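Local coordinates for protein citrate synthase (Pyrobaculum aerophilum, PDB 2IBP) that probably catalyses the condensation of oxaloacetate with acetyl-CoA and water to give citrate and CoA, feeding the tricarboxylic acid cycle, at residues A[252-255]-A[256-260]; A[261-265]-A[266-270]; A[60-63]-A[64-68]. One frame throughout, in Å; residues are numbered along the deposited sequence.

Contact 1 of 3, residues A[252-255]-A[256-260]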
ATOM      1  N   ALA A 252      -8.844   6.900 -17.357  1.00 16.15           N
ATOM      2  CA  ALA A 252      -9.770   6.737 -18.464  1.00 17.97           C
ATOM      3  C   ALA A 252     -10.690   7.946 -18.665  1.00 13.38           C
ATOM      4  O   ALA A 252     -10.944   8.353 -19.804  1.00 12.34           O
ATOM      5  CB  ALA A 252     -10.594   5.459 -18.288  1.00 18.79           C
ATOM      6  N   ASN A 253     -11.191   8.536 -17.582  1.00 11.05           N
ATOM      7  CA  ASN A 253     -12.100   9.665 -17.765  1.00 10.23           C
ATOM      8  C   ASN A 253     -11.382  10.892 -18.312  1.00 14.80           C
ATOM      9  O   ASN A 253     -11.945  11.633 -19.109  1.00 13.19           O
ATOM     10  CB  ASN A 253     -13.017   9.945 -16.554  1.00 13.59           C
ATOM     11  CG  ASN A 253     -12.287  10.507 -15.345  1.00 13.33           C
ATOM     12  OD1 ASN A 253     -11.055  10.473 -15.252  1.00 12.84           O
ATOM     13  ND2 ASN A 253     -13.064  11.021 -14.395  1.00 16.07           N
ATOM     14  N   GLU A 254     -10.111  11.046 -17.949  1.00  8.60           N
ATOM     15  CA  GLU A 254      -9.277  12.099 -18.497  1.00  9.00           C
ATOM     16  C   GLU A 254      -8.994  11.806 -19.975  1.00 10.98           C
ATOM     17  O   GLU A 254      -9.122  12.680 -20.822  1.00 10.70           O
ATOM     18  CB  GLU A 254      -7.937  12.197 -17.752  1.00 10.46           C
ATOM     19  CG  GLU A 254      -6.887  12.979 -18.537  1.00 11.77           C
ATOM     20  CD  GLU A 254      -5.514  13.039 -17.877  1.00 20.49           C
ATOM     21  OE1 GLU A 254      -5.378  12.614 -16.712  1.00 17.26           O
ATOM     22  OE2 GLU A 254      -4.561  13.520 -18.538  1.00 17.73           O
ATOM     23  N   MET A 255      -8.614  10.563 -20.279  1.00 10.78           N
ATOM     24  CA  MET A 255      -8.279  10.216 -21.656  0.50 12.26           C
ATOM     25  C   MET A 255      -9.486  10.321 -22.574  1.00 10.50           C
ATOM     26  O   MET A 255      -9.341  10.709 -23.745  1.00 12.35           O
ATOM     27  CB  MET A 255      -7.623   8.840 -21.733  0.50 15.22           C
ATOM     28  CG  MET A 255      -6.304   8.751 -20.946  0.50 14.79           C
ATOM     29  SD  MET A 255      -5.192  10.152 -21.215  0.50 22.77           S
ATOM     30  CE  MET A 255      -5.085  10.188 -23.004  0.50 22.01           C
ATOM     31  N   ALA A 256     -10.671   9.995 -22.056  1.00 10.08           N
ATOM     32  CA  ALA A 256     -11.899  10.123 -22.852  1.00  9.30           C
ATOM     33  C   ALA A 256     -12.053  11.581 -23.286  1.00  7.47           C
ATOM     34  O   ALA A 256     -12.289  11.865 -24.459  1.00 11.10           O
ATOM     35  CB  ALA A 256     -13.118   9.677 -22.048  1.00 12.24           C
ATOM     36  N   VAL A 257     -11.906  12.509 -22.337  1.00  8.36           N
ATOM     37  CA  VAL A 257     -12.021  13.940 -22.635  1.00  9.33           C
ATOM     38  C   VAL A 257     -10.963  14.420 -23.620  1.00  7.18           C
ATOM     39  O   VAL A 257     -11.286  15.102 -24.586  1.00 11.14           O
ATOM     40  CB  VAL A 257     -12.033  14.803 -21.360  1.00 12.05           C
ATOM     41  CG1 VAL A 257     -11.827  16.280 -21.689  1.00  9.33           C
ATOM     42  CG2 VAL A 257     -13.347  14.587 -20.617  1.00 14.91           C
ATOM     43  N   ARG A 258      -9.706  14.059 -23.392  1.00  8.64           N
ATOM     44  CA  ARG A 258      -8.659  14.420 -24.345  1.00  7.80           C
ATOM     45  C   ARG A 258      -8.995  13.880 -25.738  1.00  9.34           C
ATOM     46  O   ARG A 258      -8.723  14.530 -26.727  1.00 11.47           O
ATOM     47  CB  ARG A 258      -7.315  13.858 -23.905  1.00 11.56           C
ATOM     48  CG  ARG A 258      -6.763  14.502 -22.660  1.00 11.60           C
ATOM     49  CD  ARG A 258      -5.410  13.923 -22.350  1.00 17.25           C
ATOM     50  NE  ARG A 258      -4.797  14.528 -21.184  1.00 17.47           N
ATOM     51  CZ  ARG A 258      -4.066  15.636 -21.204  1.00 21.93           C
ATOM     52  NH1 ARG A 258      -3.912  16.323 -22.330  1.00 24.71           N
ATOM     53  NH2 ARG A 258      -3.501  16.071 -20.085  1.00 24.60           N
ATOM     54  N   ASN A 259      -9.538  12.667 -25.806  1.00 10.34           N
ATOM     55  CA  ASN A 259      -9.928  12.076 -27.076  0.50  2.00           C
ATOM     56  C   ASN A 259     -11.046  12.850 -27.730  1.00 11.43           C
ATOM     57  O   ASN A 259     -11.031  13.048 -28.952  1.00 12.92           O
ATOM     58  CB  ASN A 259     -10.353  10.624 -26.919  0.50  5.25           C
ATOM     59  CG  ASN A 259      -9.180   9.692 -26.692  0.50  7.18           C
ATOM     60  OD1 ASN A 259      -8.018  10.088 -26.812  0.50  9.97           O
ATOM     61  ND2 ASN A 259      -9.484   8.420 -26.465  0.50 11.83           N
ATOM     62  N   TYR A 260     -12.051  13.247 -26.948  1.00  9.41           N
ATOM     63  CA  TYR A 260     -13.154  14.016 -27.511  1.00 10.27           C
ATOM     64  C   TYR A 260     -12.610  15.326 -28.068  1.00 10.96           C
ATOM     65  O   TYR A 260     -13.040  15.768 -29.128  1.00 12.92           O
ATOM     66  CB  TYR A 260     -14.277  14.301 -26.496  1.00 11.15           C
ATOM     67  CG  TYR A 260     -14.894  13.069 -25.867  1.00  6.18           C
ATOM     68  CD1 TYR A 260     -15.186  11.943 -26.626  1.00  8.11           C
ATOM     69  CD2 TYR A 260     -15.300  13.078 -24.528  1.00  8.54           C
ATOM     70  CE1 TYR A 260     -15.791  10.820 -26.054  1.00  9.36           C
ATOM     71  CE2 TYR A 260     -15.884  11.953 -23.946  1.00 10.19           C
ATOM     72  CZ  TYR A 260     -16.122  10.837 -24.712  1.00  8.06           C
ATOM     73  OH  TYR A 260     -16.679   9.711 -24.150  1.00 11.32           O
TER

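Contact 2 of 3, residues A[261-265]-A[266-270]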
ATOM      1  N   LEU A 261     -11.668  15.942 -27.358  1.00 11.62           N
ATOM      2  CA  LEU A 261     -11.082  17.197 -27.833  1.00 11.30           C
ATOM      3  C   LEU A 261     -10.368  16.995 -29.163  1.00 14.64           C
ATOM      4  O   LEU A 261     -10.450  17.844 -30.056  1.00 15.65           O
ATOM      5  CB  LEU A 261     -10.124  17.783 -26.801  1.00 16.64           C
ATOM      6  CG  LEU A 261     -10.805  18.346 -25.553  1.00 15.24           C
ATOM      7  CD1 LEU A 261      -9.764  18.630 -24.472  1.00 14.29           C
ATOM      8  CD2 LEU A 261     -11.640  19.603 -25.873  1.00 13.62           C
ATOM      9  N   GLU A 262      -9.664  15.880 -29.295  1.00 11.60           N
ATOM     10  CA  GLU A 262      -8.923  15.581 -30.528  1.00 14.56           C
ATOM     11  C   GLU A 262      -9.882  15.287 -31.678  1.00 16.45           C
ATOM     12  O   GLU A 262      -9.700  15.782 -32.792  1.00 15.63           O
ATOM     13  CB  GLU A 262      -7.991  14.395 -30.312  1.00 18.10           C
ATOM     14  CG  GLU A 262      -7.100  14.081 -31.508  1.00 28.11           C
ATOM     15  CD  GLU A 262      -6.133  12.940 -31.232  1.00 44.41           C
ATOM     16  OE1 GLU A 262      -6.266  12.279 -30.176  1.00 57.12           O
ATOM     17  OE2 GLU A 262      -5.235  12.706 -32.072  1.00 59.45           O
ATOM     18  N   ILE A 263     -10.941  14.540 -31.383  1.00 12.35           N
ATOM     19  CA  ILE A 263     -11.957  14.188 -32.377  1.00 12.78           C
ATOM     20  C   ILE A 263     -12.567  15.473 -32.947  1.00 14.37           C
ATOM     21  O   ILE A 263     -12.670  15.644 -34.170  1.00 13.20           O
ATOM     22  CB  ILE A 263     -13.021  13.269 -31.760  1.00 12.87           C
ATOM     23  CG1 ILE A 263     -12.404  11.902 -31.487  1.00 11.88           C
ATOM     24  CG2 ILE A 263     -14.240  13.117 -32.704  1.00 13.80           C
ATOM     25  CD1 ILE A 263     -13.268  10.994 -30.626  1.00 13.71           C
ATOM     26  N   GLY A 264     -12.950  16.379 -32.056  1.00 12.99           N
ATOM     27  CA  GLY A 264     -13.412  17.712 -32.427  1.00 16.10           C
ATOM     28  C   GLY A 264     -14.784  17.853 -33.046  1.00 14.48           C
ATOM     29  O   GLY A 264     -15.486  18.828 -32.787  1.00 18.84           O
ATOM     30  N   THR A 265     -15.180  16.877 -33.850  1.00 12.46           N
ATOM     31  CA  THR A 265     -16.457  16.940 -34.548  1.00 11.64           C
ATOM     32  C   THR A 265     -17.291  15.685 -34.338  1.00 11.57           C
ATOM     33  O   THR A 265     -16.823  14.580 -34.575  1.00 13.95           O
ATOM     34  CB  THR A 265     -16.280  17.179 -36.064  1.00 17.42           C
ATOM     35  OG1 THR A 265     -17.540  16.997 -36.728  1.00 21.40           O
ATOM     36  CG2 THR A 265     -15.289  16.222 -36.651  1.00 20.40           C
ATOM     37  N   PRO A 266     -18.535  15.852 -33.857  1.00 10.10           N
ATOM     38  CA  PRO A 266     -19.441  14.714 -33.687  1.00  9.97           C
ATOM     39  C   PRO A 266     -19.685  13.923 -34.979  1.00  9.77           C
ATOM     40  O   PRO A 266     -20.097  12.760 -34.915  1.00 13.63           O
ATOM     41  CB  PRO A 266     -20.740  15.357 -33.196  1.00 11.21           C
ATOM     42  CG  PRO A 266     -20.329  16.664 -32.620  1.00 15.37           C
ATOM     43  CD  PRO A 266     -19.131  17.117 -33.383  1.00 11.59           C
ATOM     44  N   ALA A 267     -19.499  14.575 -36.133  1.00 11.85           N
ATOM     45  CA  ALA A 267     -19.677  13.930 -37.441  1.00 15.04           C
ATOM     46  C   ALA A 267     -18.803  12.673 -37.606  1.00 16.46           C
ATOM     47  O   ALA A 267     -19.123  11.782 -38.410  1.00 14.51           O
ATOM     48  CB  ALA A 267     -19.363  14.924 -38.551  1.00 16.14           C
ATOM     49  N   LYS A 268     -17.703  12.609 -36.857  1.00 11.16           N
ATOM     50  CA  LYS A 268     -16.800  11.473 -36.922  1.00 10.67           C
ATOM     51  C   LYS A 268     -17.250  10.269 -36.102  1.00 12.57           C
ATOM     52  O   LYS A 268     -16.662   9.192 -36.204  1.00 12.12           O
ATOM     53  CB  LYS A 268     -15.416  11.867 -36.452  1.00 14.18           C
ATOM     54  CG  LYS A 268     -14.665  12.834 -37.331  1.00 15.40           C
ATOM     55  CD  LYS A 268     -13.385  13.171 -36.616  1.00 21.57           C
ATOM     56  CE  LYS A 268     -12.493  14.118 -37.346  1.00 24.02           C
ATOM     57  NZ  LYS A 268     -11.319  14.430 -36.463  1.00 22.08           N
ATOM     58  N   ALA A 269     -18.319  10.423 -35.330  1.00 12.11           N
ATOM     59  CA  ALA A 269     -18.778   9.339 -34.462  1.00 14.58           C
ATOM     60  C   ALA A 269     -18.964   8.000 -35.191  1.00 16.47           C
ATOM     61  O   ALA A 269     -18.472   6.954 -34.747  1.00 14.61           O
ATOM     62  CB  ALA A 269     -20.050   9.744 -33.755  1.00 15.03           C
ATOM     63  N   LYS A 270     -19.646   8.020 -36.329  1.00 12.51           N
ATOM     64  CA  LYS A 270     -19.907   6.783 -37.035  1.00 10.73           C
ATOM     65  C   LYS A 270     -18.629   6.088 -37.488  1.00 13.33           C
ATOM     66  O   LYS A 270     -18.471   4.885 -37.286  1.00 17.09           O
ATOM     67  CB  LYS A 270     -20.860   7.011 -38.208  1.00 17.49           C
ATOM     68  CG  LYS A 270     -21.427   5.721 -38.758  1.00 21.88           C
ATOM     69  CD  LYS A 270     -22.624   5.981 -39.675  1.00 30.13           C
ATOM     70  CE  LYS A 270     -23.237   4.679 -40.185  1.00 43.39           C
ATOM     71  NZ  LYS A 270     -24.463   4.930 -41.005  1.00 49.49           N
TER

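Contact 3 of 3, residues A[60-63]-A[64-68]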
ATOM      1  N   SER A  60     -30.396  10.865  -2.165  1.00  9.47           N
ATOM      2  CA  SER A  60     -29.443  11.051  -1.112  1.00  9.50           C
ATOM      3  C   SER A  60     -28.383  12.105  -1.447  1.00 10.84           C
ATOM      4  O   SER A  60     -28.506  12.869  -2.407  1.00 10.73           O
ATOM      5  CB  SER A  60     -28.853   9.689  -0.750  1.00 12.49           C
ATOM      6  OG  SER A  60     -28.172   9.716   0.478  1.00 10.87           O
ATOM      7  N   THR A  61     -27.382  12.177  -0.588  1.00  8.60           N
ATOM      8  CA  THR A  61     -26.270  13.107  -0.692  1.00 10.59           C
ATOM      9  C   THR A  61     -25.010  12.321  -0.317  1.00  8.30           C
ATOM     10  O   THR A  61     -25.102  11.239   0.276  1.00  7.99           O
ATOM     11  CB  THR A  61     -26.407  14.227   0.347  1.00 10.11           C
ATOM     12  OG1 THR A  61     -26.463  13.659   1.673  1.00 11.71           O
ATOM     13  CG2 THR A  61     -27.680  15.041   0.097  1.00 12.13           C
ATOM     14  N   TYR A  62     -23.835  12.864  -0.587  1.00  7.59           N
ATOM     15  CA  TYR A  62     -22.640  12.130  -0.199  1.00  7.76           C
ATOM     16  C   TYR A  62     -22.549  11.988   1.312  1.00  7.54           C
ATOM     17  O   TYR A  62     -22.101  10.957   1.808  1.00  7.36           O
ATOM     18  CB  TYR A  62     -21.370  12.752  -0.745  1.00  7.29           C
ATOM     19  CG  TYR A  62     -20.157  11.900  -0.459  1.00  7.82           C
ATOM     20  CD1 TYR A  62     -19.978  10.683  -1.093  1.00  6.13           C
ATOM     21  CD2 TYR A  62     -19.210  12.300   0.452  1.00  8.84           C
ATOM     22  CE1 TYR A  62     -18.851   9.904  -0.845  1.00  8.96           C
ATOM     23  CE2 TYR A  62     -18.064  11.556   0.672  1.00  8.25           C
ATOM     24  CZ  TYR A  62     -17.894  10.358   0.018  1.00  6.46           C
ATOM     25  OH  TYR A  62     -16.758   9.628   0.297  1.00  8.97           O
ATOM     26  N   GLU A  63     -23.002  12.994   2.054  1.00  8.20           N
ATOM     27  CA  GLU A  63     -22.975  12.870   3.508  1.00  9.84           C
ATOM     28  C   GLU A  63     -23.779  11.649   3.940  1.00 10.20           C
ATOM     29  O   GLU A  63     -23.299  10.822   4.700  1.00 11.80           O
ATOM     30  CB  GLU A  63     -23.539  14.113   4.197  1.00 12.91           C
ATOM     31  CG  GLU A  63     -22.672  15.378   4.054  1.00 11.74           C
ATOM     32  CD  GLU A  63     -22.945  16.197   2.792  1.00 11.92           C
ATOM     33  OE1 GLU A  63     -23.432  15.646   1.780  1.00 13.82           O
ATOM     34  OE2 GLU A  63     -22.636  17.414   2.826  1.00 11.50           O
ATOM     35  N   GLU A  64     -24.988  11.517   3.422  1.00  7.47           N
ATOM     36  CA  GLU A  64     -25.842  10.392   3.809  1.00  8.07           C
ATOM     37  C   GLU A  64     -25.346   9.056   3.272  1.00 10.35           C
ATOM     38  O   GLU A  64     -25.384   8.043   3.961  1.00  9.76           O
ATOM     39  CB  GLU A  64     -27.284  10.652   3.388  1.00  9.50           C
ATOM     40  CG  GLU A  64     -28.270   9.654   3.924  1.00 10.92           C
ATOM     41  CD  GLU A  64     -29.682   9.975   3.492  1.00 14.40           C
ATOM     42  OE1 GLU A  64     -29.970   9.864   2.281  1.00 13.51           O
ATOM     43  OE2 GLU A  64     -30.519  10.278   4.387  1.00 17.46           O
ATOM     44  N   VAL A  65     -24.885   9.044   2.022  1.00  8.15           N
ATOM     45  CA  VAL A  65     -24.379   7.827   1.426  1.00  7.57           C
ATOM     46  C   VAL A  65     -23.106   7.374   2.137  1.00  5.42           C
ATOM     47  O   VAL A  65     -22.900   6.177   2.326  1.00  8.03           O
ATOM     48  CB  VAL A  65     -24.144   8.007  -0.086  1.00 10.08           C
ATOM     49  CG1 VAL A  65     -23.281   6.881  -0.646  1.00  9.03           C
ATOM     50  CG2 VAL A  65     -25.485   8.120  -0.794  1.00  9.19           C
ATOM     51  N   SER A  66     -22.247   8.313   2.513  1.00  5.79           N
ATOM     52  CA  SER A  66     -21.022   7.953   3.214  1.00  5.97           C
ATOM     53  C   SER A  66     -21.371   7.341   4.571  1.00  7.33           C
ATOM     54  O   SER A  66     -20.762   6.351   5.005  1.00  9.42           O
ATOM     55  CB  SER A  66     -20.039   9.126   3.320  1.00  9.76           C
ATOM     56  OG  SER A  66     -20.520  10.208   4.099  1.00 10.34           O
ATOM     57  N   TYR A  67     -22.379   7.912   5.237  1.00  9.44           N
ATOM     58  CA  TYR A  67     -22.834   7.348   6.508  1.00  6.63           C
ATOM     59  C   TYR A  67     -23.273   5.905   6.272  1.00  5.81           C
ATOM     60  O   TYR A  67     -22.903   5.009   7.017  1.00  9.86           O
ATOM     61  CB  TYR A  67     -24.010   8.148   7.074  1.00  6.46           C
ATOM     62  CG  TYR A  67     -24.466   7.687   8.449  1.00  7.79           C
ATOM     63  CD1 TYR A  67     -24.083   8.378   9.590  1.00 10.70           C
ATOM     64  CD2 TYR A  67     -25.192   6.512   8.602  1.00 10.39           C
ATOM     65  CE1 TYR A  67     -24.436   7.933  10.859  1.00 12.50           C
ATOM     66  CE2 TYR A  67     -25.562   6.062   9.869  1.00 12.74           C
ATOM     67  CZ  TYR A  67     -25.185   6.777  10.980  1.00 12.93           C
ATOM     68  OH  TYR A  67     -25.568   6.338  12.239  1.00 14.98           O
ATOM     69  N   LEU A  68     -24.125   5.721   5.272  1.00  6.17           N
ATOM     70  CA  LEU A  68     -24.619   4.412   4.891  1.00  4.68           C
ATOM     71  C   LEU A  68     -23.485   3.414   4.639  1.00  6.89           C
ATOM     72  O   LEU A  68     -23.490   2.309   5.166  1.00  8.57           O
ATOM     73  CB  LEU A  68     -25.479   4.550   3.651  1.00  7.35           C
ATOM     74  CG  LEU A  68     -25.968   3.257   3.015  1.00  7.12           C
ATOM     75  CD1 LEU A  68     -26.856   2.441   3.966  1.00  9.39           C
ATOM     76  CD2 LEU A  68     -26.709   3.548   1.717  1.00  9.05           C
TER

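Contact 1 of 3, residues A[252-255]-A[256-260]
A256 opens the second half of this helical stretch with its N donating to A252 O at 2.8 Å, and its CB lies 3.4 Å from A252 O. V257 follows with a weak, longer N-H bond to N253 O, while its side chain packs on I351 and Y354 of helix 349-356. R258 carries the main side-chain interaction. Its N bonds to E254 O, and its chain, extended from CG to NE, runs beside that of E254 in the same direction. Both NE (2.8 Å) and NH2 (3.2 Å) of R258 then hold the single oxygen OE2 of E254, side-on and within the guanidinium plane. This is an i to i+4 salt bridge on helix 252-263, whose first residue, A252, touches the predicted active-site D346. NE meets OE2 on its anti lone pair, and the carboxylate and guanidinium planes are turned 43° apart. N259 N bonds to M255 O, and the N259 side chain reaches M285. Y260 N closes the next turn on A256 O, while its OH bonds to F347 O.

Contact 2 of 3, residues A[261-265]-A[266-270]
K268 starts with CG beside its own backbone N, opposite the carbonyl carbon (chi1 -68°), and from there runs fully extended, so that its amine reaches back to the end of the preceding helix. T265 turns OG1 away from its N (chi1 170°), which leaves CG2 between N and the carbonyl carbon and facing the lysine chain. The two side chains cross at about a right angle, with T265 CG2 3.5 Å from K268 CG and similarly close to CD and CE. Roughly a quarter-turn round the chain, the lysine slides past I263 in the opposite direction, K268 CD lying 4.0 Å from I263 CG2. The amine ends on I263 O at 2.9 Å, in the carbonyl plane and on a lone pair.

These residues form the turn between helices 252-263 and 269-276. G264 leaves the first helix with positive phi (73°), and the chain then turns through T265 and P266. T265 clasps the start of the next segment twice: OG1 accepts from A267 N at 3.2 Å, the bond of an ST turn, and T265 O accepts from K268 N at 3.1 Å. A269 N bonds in turn to P266 O. On the side facing helix 319-332, I263 packs on I326, while P266 and A269 both touch A325.

I263 O lies in the last turn of its helix, where the backbone carbonyls gather partial negative charge. Bringing the lysine ammonium there is likely to be electrostatically favourable, and the CG2 methyls of T265 and I263 lie along the aliphatic chain that leads to it, so that apolar contacts hold the lysine up to its charged end.

Contact 3 of 3, residues A[60-63]-A[64-68]
Helix 62-71 begins here with regular i to i+4 bonds, V65 N to T61 O at 2.8 Å, followed by S66 N to Y62 O and Y67 N to E63 O. T61 is its N-cap: with OG1 set between the backbone N and the carbonyl carbon (chi1 58°), the hydroxyl accepts from E64 N at 3.1 Å, satisfying an amide of the first turn. One residue earlier, S60 OG donates to E64 OE1 at 2.6 Å, using the anti lone pair of that oxygen. The glutamate chain, extended beyond CG, passes the serine hydroxyl on its way, with E64 CB 3.2 Å from S60 OG. S60 OG also touches V65 CG2, at 3.4 Å.

The segment thus joins the end of helix 53-59 to helix 62-71 within the mainly helical body of citrate synthase, at a place where the dimer partner also takes part. E64 OE1 receives a second hydrogen bond, from Y403 OH of the second subunit, and E64 OE2 forms a salt bridge with R409 of that subunit. Replacing this glutamate by alanine would probably leave R409 of the second subunit without this charge partner, and S60 OG and Y403 OH of that subunit without their shared acceptor.

On another side of the helix, S66 CB lies over one face of the Y62 ring, 4.2 Å from its centroid, in a CH-pi contact. The ring's hydroxyl bonds to S370 O. S66 OG lies 2.9 Å from both Y62 O and E63 O and is also hydrogen-bonded to Y83 OH, while E63 OE2 accepts from H183 N.

In the fold
From the N terminus the chain first meets contact 3, at the turn between helices 53-59 and 62-71, which packs against helices 198-210 and 363-382 and against the second subunit. Almost two hundred residues later comes contact 1, within the first turns of helix 252-263, beside the predicted active site. Contact 2 follows directly, closing the short loop from that helix to helix 269-276. All three are local and in series; none nests in or crosses another. Contacts 1 and 2 share helix 252-263 (centres about 13 Å apart), and helix 319-332 covers Y260 of contact 1 and I263, P266 and A269 of contact 2. Contact 3 lies about 28 Å from contact 1, centre to centre.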